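Local structure of cupin 2 conserved barrel domain protein (3RNS) at residues A[134-145]-A[156-166]. The protein is of unknown function but carries a conserved barrel domain of the cupin superfamily, whose members commonly bind metals or small ligands inside the barrel. Sequence-based numbering, arbitrary orientation. Where two conformers were deposited one is given.
Sequences VVEYQEGKIVSK and TIMSFWKGESL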
loop_
_atom_site.group_PDB
_atom_site.type_symbol
_atom_site.label_atom_id
_atom_site.label_comp_id
_atom_site.label_asym_id
_atom_site.label_seq_id
_atom_site.Cartn_x
_atom_site.Cartn_y
_atom_site.Cartn_z
ATOM N N VAL A 134 -5.414 -12.221 -5.256
ATOM C CA VAL A 134 -5.823 -12.913 -4.034
ATOM C C VAL A 134 -7.330 -12.801 -3.749
ATOM O O VAL A 134 -7.903 -13.614 -3.023
ATOM C CB VAL A 134 -4.923 -12.397 -2.868
ATOM C CG1 VAL A 134 -5.715 -11.977 -1.664
ATOM C CG2 VAL A 134 -3.885 -13.423 -2.554
ATOM N N VAL A 135 -7.963 -11.777 -4.300
ATOM C CA VAL A 135 -9.405 -11.661 -4.240
ATOM C C VAL A 135 -9.969 -11.680 -5.644
ATOM O O VAL A 135 -9.521 -10.949 -6.525
ATOM C CB VAL A 135 -9.906 -10.331 -3.566
ATOM C CG1 VAL A 135 -10.020 -10.512 -2.069
ATOM C CG2 VAL A 135 -9.052 -9.079 -3.992
ATOM N N GLU A 136 -11.031 -12.428 -5.805
ATOM C CA GLU A 136 -11.729 -12.489 -7.046
ATOM C C GLU A 136 -12.879 -11.476 -7.083
ATOM O O GLU A 136 -13.483 -11.168 -6.058
ATOM C CB GLU A 136 -12.288 -13.923 -7.165
ATOM C CG GLU A 136 -12.543 -14.329 -8.563
ATOM C CD GLU A 136 -12.729 -15.834 -8.708
ATOM O OE1 GLU A 136 -13.607 -16.399 -8.012
ATOM O OE2 GLU A 136 -11.967 -16.421 -9.524
ATOM N N TYR A 137 -13.220 -10.980 -8.257
ATOM C CA TYR A 137 -14.544 -10.400 -8.455
ATOM C C TYR A 137 -15.696 -11.444 -8.326
ATOM O O TYR A 137 -15.594 -12.597 -8.815
ATOM C CB TYR A 137 -14.644 -9.699 -9.816
ATOM C CG TYR A 137 -13.767 -8.485 -9.963
ATOM C CD1 TYR A 137 -13.916 -7.389 -9.123
ATOM C CD2 TYR A 137 -12.820 -8.405 -10.966
ATOM C CE1 TYR A 137 -13.105 -6.309 -9.231
ATOM C CE2 TYR A 137 -12.024 -7.282 -11.112
ATOM C CZ TYR A 137 -12.187 -6.244 -10.248
ATOM O OH TYR A 137 -11.401 -5.146 -10.348
ATOM N N GLN A 138 -16.778 -11.040 -7.662
ATOM C CA GLN A 138 -18.016 -11.797 -7.618
ATOM C C GLN A 138 -19.178 -10.849 -7.878
ATOM O O GLN A 138 -19.268 -9.764 -7.315
ATOM C CB GLN A 138 -18.163 -12.519 -6.281
ATOM C CG GLN A 138 -17.011 -13.558 -6.025
ATOM C CD GLN A 138 -17.130 -14.341 -4.716
ATOM O OE1 GLN A 138 -18.216 -14.594 -4.218
ATOM N NE2 GLN A 138 -15.982 -14.734 -4.161
ATOM N N GLU A 139 -20.101 -11.302 -8.703
ATOM C CA GLU A 139 -21.165 -10.446 -9.202
ATOM C C GLU A 139 -22.086 -9.947 -8.072
ATOM O O GLU A 139 -22.651 -10.736 -7.291
ATOM C CB GLU A 139 -22.007 -11.199 -10.261
ATOM C CG GLU A 139 -23.019 -10.289 -10.952
ATOM C CD GLU A 139 -23.922 -10.988 -11.978
ATOM O OE1 GLU A 139 -23.915 -12.239 -12.084
ATOM O OE2 GLU A 139 -24.641 -10.235 -12.672
ATOM N N GLY A 140 -22.248 -8.635 -8.024
ATOM C CA GLY A 140 -23.112 -7.966 -7.042
ATOM C C GLY A 140 -22.508 -7.936 -5.646
ATOM O O GLY A 140 -23.196 -7.550 -4.721
ATOM N N LYS A 141 -21.223 -8.300 -5.509
ATOM C CA LYS A 141 -20.610 -8.526 -4.192
ATOM C C LYS A 141 -19.362 -7.695 -3.948
ATOM O O LYS A 141 -18.721 -7.216 -4.886
ATOM C CB LYS A 141 -20.278 -10.003 -4.008
ATOM C CG LYS A 141 -21.521 -10.818 -3.963
ATOM C CD LYS A 141 -21.317 -12.250 -4.172
ATOM C CE LYS A 141 -22.653 -12.961 -4.193
ATOM N NZ LYS A 141 -22.338 -14.340 -4.730
ATOM N N ILE A 142 -19.072 -7.512 -2.662
ATOM C CA ILE A 142 -17.769 -7.019 -2.158
ATOM C C ILE A 142 -17.109 -8.201 -1.459
ATOM O O ILE A 142 -17.754 -8.877 -0.644
ATOM C CB ILE A 142 -17.947 -5.909 -1.149
ATOM C CG1 ILE A 142 -18.698 -4.731 -1.771
ATOM C CG2 ILE A 142 -16.561 -5.414 -0.572
ATOM C CD1 ILE A 142 -18.956 -3.497 -0.821
ATOM N N VAL A 143 -15.887 -8.529 -1.862
ATOM C CA VAL A 143 -15.135 -9.635 -1.253
ATOM C C VAL A 143 -13.975 -9.003 -0.553
ATOM O O VAL A 143 -13.230 -8.236 -1.169
ATOM C CB VAL A 143 -14.566 -10.619 -2.292
ATOM C CG1 VAL A 143 -13.838 -11.781 -1.555
ATOM C CG2 VAL A 143 -15.708 -11.107 -3.203
ATOM N N SER A 144 -13.830 -9.284 0.732
ATOM C CA SER A 144 -12.772 -8.651 1.539
ATOM C C SER A 144 -11.916 -9.747 2.200
ATOM O O SER A 144 -12.434 -10.721 2.701
ATOM C CB SER A 144 -13.414 -7.693 2.567
ATOM O OG SER A 144 -12.633 -7.416 3.731
ATOM N N LYS A 145 -10.591 -9.599 2.145
ATOM C CA LYS A 145 -9.657 -10.534 2.772
ATOM C C LYS A 145 -8.682 -9.711 3.588
ATOM O O LYS A 145 -7.920 -8.877 3.031
ATOM C CB LYS A 145 -8.830 -11.283 1.749
ATOM C CG LYS A 145 -9.432 -12.450 1.097
ATOM C CD LYS A 145 -8.373 -13.555 0.849
ATOM C CE LYS A 145 -8.989 -14.702 0.028
ATOM N NZ LYS A 145 -8.060 -15.159 -1.043
ATOM N N THR A 156 -6.077 -4.739 4.441
ATOM C CA THR A 156 -7.134 -5.527 3.872
ATOM C C THR A 156 -7.190 -5.296 2.389
ATOM O O THR A 156 -6.970 -4.155 1.930
ATOM C CB THR A 156 -8.459 -5.094 4.540
ATOM O OG1 THR A 156 -8.396 -5.449 5.930
ATOM C CG2 THR A 156 -9.657 -5.789 3.911
ATOM N N ILE A 157 -7.452 -6.360 1.624
ATOM C CA ILE A 157 -7.677 -6.248 0.198
ATOM C C ILE A 157 -9.154 -6.512 -0.114
ATOM O O ILE A 157 -9.758 -7.412 0.482
ATOM C CB ILE A 157 -6.701 -7.213 -0.607
ATOM C CG1 ILE A 157 -7.163 -7.426 -2.043
ATOM C CG2 ILE A 157 -6.495 -8.553 0.060
ATOM C CD1 ILE A 157 -6.789 -6.280 -2.926
HETATM N N MSE A 158 -9.715 -5.761 -1.060
HETATM C CA MSE A 158 -11.150 -5.870 -1.367
HETATM C C MSE A 158 -11.414 -5.780 -2.840
HETATM O O MSE A 158 -10.733 -5.035 -3.531
HETATM C CB MSE A 158 -11.948 -4.760 -0.670
HETATM C CG MSE A 158 -11.495 -4.497 0.793
HETATM SE SE MSE A 158 -12.577 -3.078 1.666
HETATM C CE MSE A 158 -14.252 -3.937 1.714
ATOM N N SER A 159 -12.376 -6.561 -3.319
ATOM C CA SER A 159 -12.917 -6.418 -4.681
ATOM C C SER A 159 -14.360 -5.936 -4.596
ATOM O O SER A 159 -15.126 -6.368 -3.686
ATOM C CB SER A 159 -12.835 -7.733 -5.468
ATOM O OG SER A 159 -13.711 -8.725 -4.921
ATOM N N PHE A 160 -14.723 -5.022 -5.497
ATOM C CA PHE A 160 -16.061 -4.429 -5.524
ATOM C C PHE A 160 -16.591 -4.689 -6.947
ATOM O O PHE A 160 -15.929 -4.329 -7.945
ATOM C CB PHE A 160 -16.032 -2.900 -5.345
ATOM C CG PHE A 160 -15.760 -2.415 -3.960
ATOM C CD1 PHE A 160 -14.492 -2.534 -3.395
ATOM C CD2 PHE A 160 -16.759 -1.741 -3.230
ATOM C CE1 PHE A 160 -14.237 -2.028 -2.097
ATOM C CE2 PHE A 160 -16.488 -1.249 -1.949
ATOM C CZ PHE A 160 -15.250 -1.423 -1.387
ATOM N N TRP A 161 -17.751 -5.320 -7.048
ATOM C CA TRP A 161 -18.445 -5.373 -8.317
ATOM C C TRP A 161 -19.095 -4.012 -8.555
ATOM O O TRP A 161 -19.582 -3.367 -7.627
ATOM C CB TRP A 161 -19.501 -6.481 -8.307
ATOM C CG TRP A 161 -20.007 -6.780 -9.651
ATOM C CD1 TRP A 161 -21.142 -6.260 -10.235
ATOM C CD2 TRP A 161 -19.428 -7.674 -10.611
ATOM N NE1 TRP A 161 -21.300 -6.794 -11.479
ATOM C CE2 TRP A 161 -20.248 -7.637 -11.753
ATOM C CE3 TRP A 161 -18.302 -8.517 -10.605
ATOM C CZ2 TRP A 161 -19.985 -8.419 -12.898
ATOM C CZ3 TRP A 161 -18.006 -9.253 -11.758
ATOM C CH2 TRP A 161 -18.867 -9.219 -12.883
ATOM N N LYS A 162 -19.132 -3.594 -9.808
ATOM C CA LYS A 162 -19.793 -2.345 -10.198
ATOM C C LYS A 162 -21.163 -2.205 -9.560
ATOM O O LYS A 162 -21.955 -3.152 -9.557
ATOM C CB LYS A 162 -19.933 -2.328 -11.714
ATOM C CG LYS A 162 -20.675 -1.135 -12.213
ATOM C CD LYS A 162 -20.867 -1.195 -13.670
ATOM C CE LYS A 162 -21.583 0.054 -14.136
ATOM N NZ LYS A 162 -21.820 -0.114 -15.590
ATOM N N GLY A 163 -21.447 -1.044 -8.987
ATOM C CA GLY A 163 -22.707 -0.824 -8.285
ATOM C C GLY A 163 -22.654 -1.075 -6.811
ATOM O O GLY A 163 -23.574 -0.705 -6.116
ATOM N N GLU A 164 -21.631 -1.764 -6.304
ATOM C CA GLU A 164 -21.518 -1.975 -4.849
ATOM C C GLU A 164 -20.847 -0.771 -4.204
ATOM O O GLU A 164 -20.095 -0.061 -4.836
ATOM C CB GLU A 164 -20.780 -3.286 -4.486
ATOM C CG GLU A 164 -21.696 -4.540 -4.349
ATOM C CD GLU A 164 -22.616 -4.546 -3.086
ATOM O OE1 GLU A 164 -22.331 -3.891 -2.045
ATOM O OE2 GLU A 164 -23.644 -5.227 -3.146
ATOM N N SER A 165 -21.160 -0.538 -2.925
ATOM C CA SER A 165 -20.684 0.601 -2.203
ATOM C C SER A 165 -20.602 0.317 -0.716
ATOM O O SER A 165 -21.301 -0.538 -0.212
ATOM C CB SER A 165 -21.643 1.812 -2.396
ATOM O OG SER A 165 -22.954 1.541 -1.900
ATOM N N LEU A 166 -19.765 1.078 -0.025
ATOM C CA LEU A 166 -19.833 1.203 1.410
ATOM C C LEU A 166 -20.447 2.562 1.763
ATOM O O LEU A 166 -20.046 3.597 1.225
ATOM C CB LEU A 166 -18.432 1.120 2.003
ATOM C CG LEU A 166 -17.597 -0.106 1.592
ATOM C CD1 LEU A 166 -16.202 -0.017 2.275
ATOM C CD2 LEU A 166 -18.350 -1.342 2.002
HETATM O O HOH W 1 -16.457 -8.532 -6.137
#
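Ser159 OG is gripped twice: it donates a hydrogen bond to Glu136 O at 2.7 Å, approaching from above the carbonyl plane, and accepts one from a water 3.0 Å away. Ser159 belongs to strand 153-160, which forms an antiparallel hairpin with strand 142-150 at an outer edge of a cupin barrel sheet, and its hydroxyl shows how one side chain can tie a hairpin to the loop leading into it. With chi1 at 67°, OG sits between the backbone N and the carbonyl carbon, turned toward Glu136 in the loop and beside Val143 CB. The same water accepts from Gln138 N and donates to Lys141 O, linking the serine to both ends of the type II turn 138-141. Backbone bonds in both directions between Val143 and Ser159, and between Lys145 and Ile157, set the register; Trp161 N, bonded to Lys141 O at 3.0 Å, extends the ladder toward that turn.

The indole of Trp161, its CG anti to the backbone N (chi1 -167°), lies flat under the turn: Glu139 CA and Gly140 N rest over one face, the former 3.8 Å from the centroid of the six-membered ring, while Tyr137 CB meets the edge at CZ3, 3.9 Å away. With alanine in place of Trp161, the turn would probably lose the aromatic surface under Glu139 and Gly140, and a gap would open beside Tyr137 CB.

Ile142, Met158 and Phe160 pack together on the hairpin face away from Ser159. Ile142 CG2 stands 4.2 Å from the centroid of the Phe160 ring, 7° off its normal, and also touches CE of the selenomethionine Met158. The ring stacks with Phe218 as well. The other branch of Ile142 ends with CD1 3.5 Å from Phe160 CE2 and 3.6 Å from Leu166 CD2.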